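Local coordinates for MmeI (Methylophilus methylotrophus, PDB 5HR4), which probably methylates adenine bases in DNA using S-adenosyl-L-methionine, and is a Type IIL restriction-modification enzyme, at residues 428-431 and 432-436. Numbering follows the deposited sequence.
Sequences LTDH and QMNMK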
loop_
_atom_site.group_PDB
_atom_site.type_symbol
_atom_site.label_atom_id
_atom_site.label_comp_id
_atom_site.label_asym_id
_atom_site.label_seq_id
_atom_site.Cartn_x
_atom_site.Cartn_y
_atom_site.Cartn_z
ATOM N N LEU A 428 -1.156 12.174 24.427
ATOM C CA LEU A 428 -2.462 12.811 24.274
ATOM C C LEU A 428 -3.587 11.780 24.355
ATOM O O LEU A 428 -4.612 12.015 25.011
ATOM C CB LEU A 428 -2.538 13.574 22.949
ATOM C CG LEU A 428 -1.405 14.536 22.562
ATOM C CD1 LEU A 428 -1.705 15.239 21.226
ATOM C CD2 LEU A 428 -1.094 15.540 23.680
ATOM N N THR A 429 -3.407 10.626 23.713
ATOM C CA THR A 429 -4.412 9.581 23.846
ATOM C C THR A 429 -4.522 9.126 25.295
ATOM O O THR A 429 -5.632 8.953 25.817
ATOM C CB THR A 429 -4.104 8.399 22.926
ATOM O OG1 THR A 429 -3.660 8.882 21.648
ATOM C CG2 THR A 429 -5.362 7.597 22.717
ATOM N N ASP A 430 -3.384 8.954 25.968
ATOM C CA ASP A 430 -3.399 8.678 27.400
ATOM C C ASP A 430 -4.283 9.671 28.129
ATOM O O ASP A 430 -5.234 9.285 28.818
ATOM C CB ASP A 430 -1.979 8.726 27.966
ATOM C CG ASP A 430 -1.942 8.489 29.469
ATOM O OD1 ASP A 430 -2.129 7.322 29.879
ATOM O OD2 ASP A 430 -1.713 9.456 30.239
ATOM N N HIS A 431 -4.008 10.970 27.966
ATOM C CA HIS A 431 -4.819 11.951 28.680
ATOM C C HIS A 431 -6.275 11.914 28.244
ATOM O O HIS A 431 -7.174 12.062 29.078
ATOM C CB HIS A 431 -4.298 13.351 28.481
ATOM C CG HIS A 431 -4.960 14.342 29.373
ATOM N ND1 HIS A 431 -4.909 14.241 30.749
ATOM C CD2 HIS A 431 -5.676 15.458 29.100
ATOM C CE1 HIS A 431 -5.563 15.254 31.286
ATOM N NE2 HIS A 431 -6.045 16.003 30.309
ATOM N N GLN A 432 -6.531 11.770 26.938
ATOM C CA GLN A 432 -7.910 11.654 26.479
ATOM C C GLN A 432 -8.634 10.522 27.194
ATOM O O GLN A 432 -9.772 10.693 27.642
ATOM C CB GLN A 432 -7.956 11.448 24.967
ATOM C CG GLN A 432 -8.105 12.751 24.194
ATOM C CD GLN A 432 -7.917 12.554 22.719
ATOM O OE1 GLN A 432 -7.328 11.559 22.295
ATOM N NE2 GLN A 432 -8.433 13.490 21.917
ATOM N N MET A 433 -7.971 9.374 27.355
ATOM C CA MET A 433 -8.587 8.255 28.052
ATOM C C MET A 433 -8.678 8.507 29.553
ATOM O O MET A 433 -9.691 8.164 30.182
ATOM C CB MET A 433 -7.820 6.967 27.764
ATOM C CG MET A 433 -7.871 6.566 26.309
ATOM S SD MET A 433 -9.551 6.550 25.616
ATOM C CE MET A 433 -10.339 5.385 26.696
ATOM N N ASN A 434 -7.641 9.096 30.153
ATOM C CA ASN A 434 -7.737 9.415 31.574
ATOM C C ASN A 434 -8.944 10.304 31.841
ATOM O O ASN A 434 -9.645 10.121 32.845
ATOM C CB ASN A 434 -6.446 10.078 32.080
ATOM C CG ASN A 434 -5.227 9.210 31.856
ATOM O OD1 ASN A 434 -5.322 7.987 31.833
ATOM N ND2 ASN A 434 -4.073 9.839 31.650
ATOM N N MET A 435 -9.219 11.252 30.936
ATOM C CA MET A 435 -10.415 12.071 31.094
ATOM C C MET A 435 -11.679 11.225 30.937
ATOM O O MET A 435 -12.668 11.442 31.649
ATOM C CB MET A 435 -10.420 13.235 30.092
ATOM C CG MET A 435 -9.475 14.421 30.397
ATOM S SD MET A 435 -9.328 15.008 32.119
ATOM C CE MET A 435 -11.063 15.258 32.559
ATOM N N LYS A 436 -11.663 10.245 30.024
ATOM C CA LYS A 436 -12.852 9.421 29.831
ATOM C C LYS A 436 -13.119 8.528 31.044
ATOM O O LYS A 436 -14.274 8.354 31.449
ATOM C CB LYS A 436 -12.726 8.590 28.550
#
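One turn apart on helix 416-440, H431 and M435 lie side by side, and the CG methylene of M435 lies over one face of the imidazole. M435 CG makes a CH-pi contact, 4.1 Å from the centroid of the H431 ring and displaced toward the rim, while SD sits obliquely at 4.4 Å from the same centroid. With CG of H431 anti to its own N (chi1 -170°), the ring stands out from the helix beside the M435 chain; T202 and I204 pack against it from a loop next to the calcium ligand D201. Q432 stretches its chain past the carbonyl of L428; L428 O accepts the backbone N-H of Q432, with N at 2.7 Å, and Q432 NE2 donates hydrogen bonds to the carbonyls of S288 and I290. A second i to i+4 pair, D430 and N434, faces helix 368-388. N434 ND2 reaches D430 OD2 at 2.8 Å from above the carboxylate plane, a bent bond (136°) with the carboxylate and amide planes 83° apart. D430 OD1 has a hydrogen bond with the Y374 hydroxyl and a salt bridge with R447, and R378 hydrogen-bonds N434 OD1. An alanine at D430 would remove the carboxylate and is likely to cost R447 a buried salt-bridge partner and leave the N434 amide less firmly oriented. Helix 416-440 thus joins two parts of the enzyme by different chemistry: a charged network within the methyltransferase fold, and van der Waals contacts plus the hydrogen bonds of the Q432 side-chain amide toward the calcium-binding region.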